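Long-range contacts in GH86A beta-porphyranase (Bacteroides plebeius, PDB 4AW7), which hydrolyses the sulfated red-seaweed polysaccharide porphyran at linkages between beta-D-galactopyranose and alpha-L-galactopyranose-6-sulfate, releasing mostly a disaccharide: residues Pro316-Lys321 / Ala337-Pro342; Phe44-Thr49 / Tyr63-Gly68. All coordinates share one frame; numbering follows the deposited sequence.

In the fold
The two contacts come in series along the chain: contact 2 is complete at 44-68, at the start of the parallel sheet of the catalytic barrel, and contact 1 follows at 316-342, starting at the end of strand 311-316, the last in that sheet. Their centres nevertheless lie about 11 Å apart, because the barrel brings its first and last strands together. Backbone joins them where H47 N meets V318 O at 2.8 Å, and side chains join them where the S48 hydroxyl meets the D320 carboxylate. Both contacts touch the same sulfated galactose, so its sulfate is held by residues remote in sequence, a worked example of an active site assembled at the strand ends of a barrel.

Contact 1: Pro316-Lys321 / Ala337-Pro342. With L6S (6-O-sulfo-alpha-L-galactopyranose), chain B; GLA (alpha-D-galactopyranose), chain C; GAL (beta-D-galactopyranose), chain D.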
loop_
_atom_site.group_PDB
_atom_site.type_symbol
_atom_site.label_atom_id
_atom_site.label_comp_id
_atom_site.label_asym_id
_atom_site.label_seq_id
_atom_site.Cartn_x
_atom_site.Cartn_y
_atom_site.Cartn_z
ATOM N N PRO A 316 3.660 -5.163 -5.430
ATOM C CA PRO A 316 4.253 -6.281 -4.716
ATOM C C PRO A 316 5.750 -6.384 -5.059
ATOM O O PRO A 316 6.106 -6.280 -6.236
ATOM C CB PRO A 316 3.443 -7.481 -5.317
ATOM C CG PRO A 316 2.172 -6.890 -5.743
ATOM C CD PRO A 316 2.552 -5.594 -6.297
ATOM N N PHE A 317 6.593 -6.552 -4.046
ATOM C CA PHE A 317 8.023 -6.600 -4.296
ATOM C C PHE A 317 8.475 -7.984 -4.725
ATOM O O PHE A 317 9.056 -8.744 -3.939
ATOM C CB PHE A 317 8.839 -6.012 -3.143
ATOM C CG PHE A 317 10.242 -5.681 -3.547
ATOM C CD1 PHE A 317 10.479 -4.561 -4.326
ATOM C CD2 PHE A 317 11.323 -6.452 -3.148
ATOM C CE1 PHE A 317 11.753 -4.198 -4.668
ATOM C CE2 PHE A 317 12.604 -6.055 -3.498
ATOM C CZ PHE A 317 12.802 -4.980 -4.257
ATOM N N VAL A 318 8.170 -8.283 -5.977
ATOM C CA VAL A 318 8.548 -9.491 -6.689
ATOM C C VAL A 318 8.806 -8.968 -8.110
ATOM O O VAL A 318 7.963 -8.241 -8.673
ATOM C CB VAL A 318 7.470 -10.584 -6.654
ATOM C CG1 VAL A 318 6.048 -10.038 -6.846
ATOM C CG2 VAL A 318 7.782 -11.682 -7.708
ATOM N N SER A 319 9.980 -9.264 -8.663
ATOM C CA SER A 319 10.411 -8.649 -9.886
ATOM C C SER A 319 10.344 -9.557 -11.105
ATOM O O SER A 319 9.262 -9.791 -11.642
ATOM C CB SER A 319 11.753 -7.968 -9.690
ATOM O OG SER A 319 12.743 -8.914 -9.338
ATOM N N ASP A 320 11.500 -10.017 -11.583
ATOM C CA ASP A 320 11.607 -10.549 -12.924
ATOM C C ASP A 320 12.797 -11.498 -12.986
ATOM O O ASP A 320 13.022 -12.297 -12.043
ATOM C CB ASP A 320 11.590 -9.396 -13.926
ATOM C CG ASP A 320 12.600 -8.314 -13.601
ATOM O OD1 ASP A 320 13.659 -8.630 -13.033
ATOM O OD2 ASP A 320 12.327 -7.141 -13.961
ATOM N N LYS A 321 13.574 -11.476 -14.068
ATOM C CA LYS A 321 14.785 -12.302 -14.106
ATOM C C LYS A 321 15.934 -11.683 -13.331
ATOM O O LYS A 321 16.902 -12.355 -13.021
ATOM C CB LYS A 321 15.208 -12.492 -15.569
ATOM C CG LYS A 321 14.249 -13.337 -16.352
ATOM C CD LYS A 321 14.645 -13.503 -17.838
ATOM C CE LYS A 321 13.709 -14.393 -18.558
ATOM N NZ LYS A 321 13.966 -14.506 -19.986
ATOM N N ALA A 337 14.291 -11.056 -4.711
ATOM C CA ALA A 337 12.963 -10.658 -5.204
ATOM C C ALA A 337 12.614 -11.270 -6.567
ATOM O O ALA A 337 11.480 -11.084 -7.028
ATOM C CB ALA A 337 12.865 -9.127 -5.257
ATOM N N ALA A 338 13.555 -11.964 -7.221
ATOM C CA ALA A 338 13.325 -12.478 -8.553
ATOM C C ALA A 338 12.072 -13.346 -8.630
ATOM O O ALA A 338 11.754 -14.065 -7.698
ATOM C CB ALA A 338 14.564 -13.255 -9.037
ATOM N N LEU A 339 11.462 -13.327 -9.812
ATOM C CA LEU A 339 10.316 -14.158 -10.181
ATOM C C LEU A 339 10.720 -15.385 -11.022
ATOM O O LEU A 339 10.052 -16.409 -10.982
ATOM C CB LEU A 339 9.318 -13.285 -10.931
ATOM C CG LEU A 339 8.039 -13.945 -11.420
ATOM C CD1 LEU A 339 7.212 -14.533 -10.278
ATOM C CD2 LEU A 339 7.254 -12.930 -12.288
ATOM N N PHE A 340 11.769 -15.223 -11.825
ATOM C CA PHE A 340 12.309 -16.279 -12.708
ATOM C C PHE A 340 13.738 -16.578 -12.281
ATOM O O PHE A 340 14.508 -15.657 -12.011
ATOM C CB PHE A 340 12.312 -15.833 -14.170
ATOM C CG PHE A 340 10.958 -15.746 -14.822
ATOM C CD1 PHE A 340 10.174 -14.594 -14.735
ATOM C CD2 PHE A 340 10.464 -16.825 -15.530
ATOM C CE1 PHE A 340 8.930 -14.546 -15.381
ATOM C CE2 PHE A 340 9.261 -16.766 -16.184
ATOM C CZ PHE A 340 8.478 -15.646 -16.084
ATOM N N ILE A 341 14.099 -17.859 -12.316
ATOM C CA ILE A 341 15.402 -18.354 -11.889
ATOM C C ILE A 341 15.962 -19.130 -13.076
ATOM O O ILE A 341 15.268 -19.977 -13.630
ATOM C CB ILE A 341 15.265 -19.276 -10.668
ATOM C CG1 ILE A 341 14.491 -18.564 -9.542
ATOM C CG2 ILE A 341 16.636 -19.780 -10.221
ATOM C CD1 ILE A 341 15.144 -17.325 -8.932
ATOM N N PRO A 342 17.208 -18.838 -13.461
ATOM C CA PRO A 342 17.751 -19.537 -14.639
ATOM C C PRO A 342 18.186 -20.939 -14.273
ATOM O O PRO A 342 18.811 -21.141 -13.243
ATOM C CB PRO A 342 18.930 -18.667 -15.021
ATOM C CG PRO A 342 19.452 -18.149 -13.702
ATOM C CD PRO A 342 18.174 -17.876 -12.902
HETATM O O1S L6S B . 13.374 -5.200 -9.168
HETATM O O2S L6S B . 14.838 -7.145 -8.828
HETATM O O3S L6S B . 15.651 -5.120 -9.957
HETATM C C1 L6S B . 15.629 -1.498 -4.585
HETATM C C2 L6S B . 17.044 -1.126 -4.968
HETATM C C3 L6S B . 17.838 -2.402 -5.289
HETATM C C4 L6S B . 17.110 -3.170 -6.456
HETATM C C5 L6S B . 15.664 -3.438 -6.022
HETATM C C6 L6S B . 14.827 -3.860 -7.251
HETATM O O2 L6S B . 17.677 -0.333 -3.944
HETATM O O3 L6S B . 19.196 -2.111 -5.652
HETATM O O4 L6S B . 17.151 -2.339 -7.627
HETATM O O5 L6S B . 14.967 -2.278 -5.550
HETATM O O6 L6S B . 15.192 -5.185 -7.605
HETATM S S1 L6S B . 14.708 -5.703 -8.961
HETATM C C1 GLA C . 13.883 -1.148 -0.254
HETATM C C2 GLA C . 14.714 -1.008 -1.543
HETATM C C3 GLA C . 14.749 -2.314 -2.317
HETATM C C4 GLA C . 15.033 -3.496 -1.426
HETATM C C5 GLA C . 14.023 -3.515 -0.265
HETATM C C6 GLA C . 14.104 -4.893 0.488
HETATM O O1 GLA C . 12.527 -1.099 -0.393
HETATM O O2 GLA C . 14.195 0.099 -2.348
HETATM O O3 GLA C . 15.786 -2.328 -3.261
HETATM O O4 GLA C . 16.381 -3.421 -0.923
HETATM O O5 GLA C . 14.296 -2.263 0.515
HETATM O O6 GLA C . 13.120 -5.825 -0.141
HETATM C C1 GAL D . 13.883 -1.148 -0.254
HETATM C C2 GAL D . 14.714 -1.008 -1.543
HETATM C C3 GAL D . 14.749 -2.314 -2.317
HETATM C C4 GAL D . 15.033 -3.496 -1.426
HETATM C C5 GAL D . 14.023 -3.515 -0.265
HETATM C C6 GAL D . 14.104 -4.893 0.488
HETATM O O1 GAL D . 13.945 0.151 0.460
HETATM O O2 GAL D . 14.195 0.099 -2.348
HETATM O O3 GAL D . 15.786 -2.328 -3.261
HETATM O O4 GAL D . 16.381 -3.421 -0.923
HETATM O O5 GAL D . 14.296 -2.263 0.515
HETATM O O6 GAL D . 13.120 -5.825 -0.141
HETATM O O HOH W 1 17.014 -14.655 -11.624
#
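The ring of F317 meets the methyl group of A337 obliquely, CE2 to CB 3.5 Å, while C5 and O5 of the sulfated galactose lie at its edge, close to the ring plane. CG stands opposite the backbone N (chi1 -163°), which carries the ring out to the glycan; O6 of the neighbouring galactose, common to both modelled anomers, also lies oblique to it, and H47 meets it edge-to-face. F317 belongs, with Y231 and I276, to the pocket at subsite -1 that helps the enzyme tolerate methylated galactose. Replacing F317 by an alanine removes the ring, which would probably open a gap between A337 CB and the sugars and leave H47 without its edge-to-face partner. The second ring, F340, has D320 C at its edge and K321 CG obliquely beside it.

Between the rings the backbones lock together. S319 N donates to A337 O at 2.9 Å from above the carbonyl plane. D320 O takes two bonds: L339 N approaches in plane on a lone pair at 2.9 Å, and F340 N arrives well above the plane at 3.2 Å. By contrast, S319 O is buried against L339 CB without a polar partner. S319 is a substrate-binding residue, and its hydroxyl, lodged between its own N and carbonyl carbon (chi1 62°), gives a 2.8 Å hydrogen bond from OG to sulfate O2S. A water joins K321 O to F340 O.

Farther out, the D320 carboxylate bonds to the S48 and S50 hydroxyls, and extended K321 reaches salt bridges with D53 and D55. L339 and F340 pack on F59 of helix 54-63 and on L355 of strand 353-355, while F317 bonds through its backbone to F273 of strand 268-276.

Contact 2: Phe44-Thr49 / Tyr63-Gly68; sequences FNIHST and YQVGLG. With L6S (6-O-sulfo-alpha-L-galactopyranose), chain B.
F44-T49 and Y63-G68 pair in parallel only briefly, around N45 and G66, and their directions diverge by 53°; two backbone hydrogen bonds hold them, G66 N to F44 O at 2.9 Å and I46 N to G66 O at 3.1 Å. This is the pairing of a beta-alpha-beta unit, in which helix 54-63 links strands 45-46 and 66-71 at the beginning of the parallel sheet in the catalytic barrel. Q64, with positive phi, turns the chain out of that helix, and a water donating to both F44 O and Q64 O bridges the two segments near this turn.

On one face, N45 lays its carboxamide across G66, with OD1 3.2 Å from G66 C. The oxygen sits close to where a CB would point, consistent with a glycine here. A water lies within hydrogen-bonding distance of both OD1 and L67 O, and ND2 bonds to the carbonyls of S41 and S314; the latter ties the first strand of the sheet to strand 311-316.

On the other face I46 and L67 project. I46 crosses V65 at about a right angle, CG2 to CG1 4.0 Å, and both also pack on L60 of helix 54-63 and F362 of helix 359-365. L67 places CD2 3.5 Å from S48 O. Beyond it a cis peptide leads into G68, whose CA makes CH...O contacts with I46 O and S48 O.

Past the strand, H47 sends its imidazole to the substrate, CG lying opposite the backbone N (chi1 -171°). R69 NH1 bonds to NE2 and so probably helps position the ring, while at its edge ND1 donates to sulfate O1S over 3.0 Å in a bent bond, 141° at the hydrogen.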
loop_
_atom_site.group_PDB
_atom_site.type_symbol
_atom_site.label_atom_id
_atom_site.label_comp_id
_atom_site.label_asym_id
_atom_site.label_seq_id
_atom_site.Cartn_x
_atom_site.Cartn_y
_atom_site.Cartn_z
ATOM N N PHE A 44 -2.305 -5.909 -8.830
ATOM C CA PHE A 44 -1.702 -7.118 -9.368
ATOM C C PHE A 44 -0.646 -6.777 -10.390
ATOM O O PHE A 44 -0.893 -6.797 -11.606
ATOM C CB PHE A 44 -2.801 -8.072 -9.884
ATOM C CG PHE A 44 -3.821 -8.384 -8.827
ATOM C CD1 PHE A 44 -3.425 -8.990 -7.637
ATOM C CD2 PHE A 44 -5.134 -7.959 -8.932
ATOM C CE1 PHE A 44 -4.337 -9.194 -6.610
ATOM C CE2 PHE A 44 -6.025 -8.194 -7.915
ATOM C CZ PHE A 44 -5.608 -8.812 -6.765
ATOM N N ASN A 45 0.497 -6.386 -9.862
ATOM C CA ASN A 45 1.642 -5.869 -10.598
ATOM C C ASN A 45 2.873 -6.629 -10.138
ATOM O O ASN A 45 2.902 -7.217 -9.064
ATOM C CB ASN A 45 1.819 -4.372 -10.322
ATOM C CG ASN A 45 0.615 -3.563 -10.757
ATOM O OD1 ASN A 45 0.140 -3.731 -11.885
ATOM N ND2 ASN A 45 0.077 -2.687 -9.891
ATOM N N ILE A 46 3.923 -6.537 -10.950
ATOM C CA ILE A 46 5.264 -6.936 -10.543
ATOM C C ILE A 46 6.181 -5.695 -10.572
ATOM O O ILE A 46 5.917 -4.713 -11.250
ATOM C CB ILE A 46 5.880 -8.089 -11.386
ATOM C CG1 ILE A 46 5.848 -7.783 -12.899
ATOM C CG2 ILE A 46 5.196 -9.370 -11.059
ATOM C CD1 ILE A 46 6.627 -8.767 -13.787
ATOM N N HIS A 47 7.257 -5.770 -9.803
ATOM C CA HIS A 47 8.235 -4.699 -9.679
ATOM C C HIS A 47 9.252 -4.821 -10.817
ATOM O O HIS A 47 10.378 -5.287 -10.639
ATOM C CB HIS A 47 8.905 -4.785 -8.277
ATOM C CG HIS A 47 9.762 -3.609 -7.958
ATOM N ND1 HIS A 47 11.035 -3.468 -8.446
ATOM C CD2 HIS A 47 9.505 -2.469 -7.259
ATOM C CE1 HIS A 47 11.536 -2.305 -8.041
ATOM N NE2 HIS A 47 10.628 -1.670 -7.314
ATOM N N SER A 48 8.781 -4.494 -12.006
ATOM C CA SER A 48 9.502 -4.702 -13.252
ATOM C C SER A 48 8.943 -3.809 -14.313
ATOM O O SER A 48 7.793 -3.351 -14.223
ATOM C CB SER A 48 9.287 -6.159 -13.670
ATOM O OG SER A 48 9.987 -6.514 -14.852
ATOM N N THR A 49 9.720 -3.617 -15.391
ATOM C CA THR A 49 9.152 -3.144 -16.656
ATOM C C THR A 49 9.572 -4.061 -17.815
ATOM O O THR A 49 9.485 -3.659 -18.994
ATOM C CB THR A 49 9.511 -1.693 -16.967
ATOM O OG1 THR A 49 10.937 -1.559 -17.042
ATOM C CG2 THR A 49 8.961 -0.729 -15.913
ATOM N N TYR A 63 -1.154 -14.489 -16.255
ATOM C CA TYR A 63 -1.586 -14.248 -14.877
ATOM C C TYR A 63 -2.344 -12.954 -14.741
ATOM O O TYR A 63 -2.842 -12.660 -13.647
ATOM C CB TYR A 63 -0.401 -14.309 -13.939
ATOM C CG TYR A 63 0.116 -15.703 -13.741
ATOM C CD1 TYR A 63 1.019 -16.266 -14.597
ATOM C CD2 TYR A 63 -0.256 -16.434 -12.628
ATOM C CE1 TYR A 63 1.503 -17.535 -14.430
ATOM C CE2 TYR A 63 0.230 -17.711 -12.438
ATOM C CZ TYR A 63 1.119 -18.254 -13.338
ATOM O OH TYR A 63 1.612 -19.517 -13.160
ATOM N N GLN A 64 -2.434 -12.147 -15.801
ATOM C CA GLN A 64 -3.175 -10.877 -15.828
ATOM C C GLN A 64 -2.588 -9.838 -14.872
ATOM O O GLN A 64 -3.258 -9.348 -13.949
ATOM C CB GLN A 64 -4.653 -11.141 -15.529
ATOM C CG GLN A 64 -5.194 -12.222 -16.417
ATOM C CD GLN A 64 -6.537 -12.752 -15.946
ATOM O OE1 GLN A 64 -7.113 -12.349 -14.878
ATOM N NE2 GLN A 64 -7.130 -13.561 -16.829
ATOM N N VAL A 65 -1.319 -9.551 -15.104
ATOM C CA VAL A 65 -0.489 -8.755 -14.232
ATOM C C VAL A 65 0.001 -7.507 -14.995
ATOM O O VAL A 65 0.284 -7.580 -16.195
ATOM C CB VAL A 65 0.689 -9.620 -13.724
ATOM C CG1 VAL A 65 1.670 -8.821 -12.849
ATOM C CG2 VAL A 65 0.114 -10.783 -12.959
ATOM N N GLY A 66 0.131 -6.377 -14.298
ATOM C CA GLY A 66 0.610 -5.111 -14.842
ATOM C C GLY A 66 1.966 -4.716 -14.292
ATOM O O GLY A 66 2.627 -5.451 -13.544
ATOM N N LEU A 67 2.369 -3.524 -14.723
ATOM C CA LEU A 67 3.655 -2.937 -14.305
ATOM C C LEU A 67 3.387 -1.704 -13.467
ATOM O O LEU A 67 2.299 -1.148 -13.514
ATOM C CB LEU A 67 4.457 -2.540 -15.555
ATOM C CG LEU A 67 4.570 -3.658 -16.596
ATOM C CD1 LEU A 67 5.260 -3.029 -17.826
ATOM C CD2 LEU A 67 5.291 -4.914 -16.096
ATOM N N GLY A 68 4.337 -1.232 -12.671
ATOM C CA GLY A 68 5.631 -1.805 -12.443
ATOM C C GLY A 68 6.563 -0.716 -11.988
ATOM O O GLY A 68 6.107 0.334 -11.597
HETATM O O1S L6S B . 13.374 -5.200 -9.168
HETATM O O2S L6S B . 14.838 -7.145 -8.828
HETATM O O3S L6S B . 15.651 -5.120 -9.957
HETATM C C1 L6S B . 15.629 -1.498 -4.585
HETATM C C2 L6S B . 17.044 -1.126 -4.968
HETATM C C3 L6S B . 17.838 -2.402 -5.289
HETATM C C4 L6S B . 17.110 -3.170 -6.456
HETATM C C5 L6S B . 15.664 -3.438 -6.022
HETATM C C6 L6S B . 14.827 -3.860 -7.251
HETATM O O2 L6S B . 17.677 -0.333 -3.944
HETATM O O3 L6S B . 19.196 -2.111 -5.652
HETATM O O4 L6S B . 17.151 -2.339 -7.627
HETATM O O5 L6S B . 14.967 -2.278 -5.550
HETATM O O6 L6S B . 15.192 -5.185 -7.605
HETATM S S1 L6S B . 14.708 -5.703 -8.961
HETATM O O HOH W 2 -3.302 -6.485 -13.173
HETATM O O HOH W 3 -0.405 -1.581 -13.553
#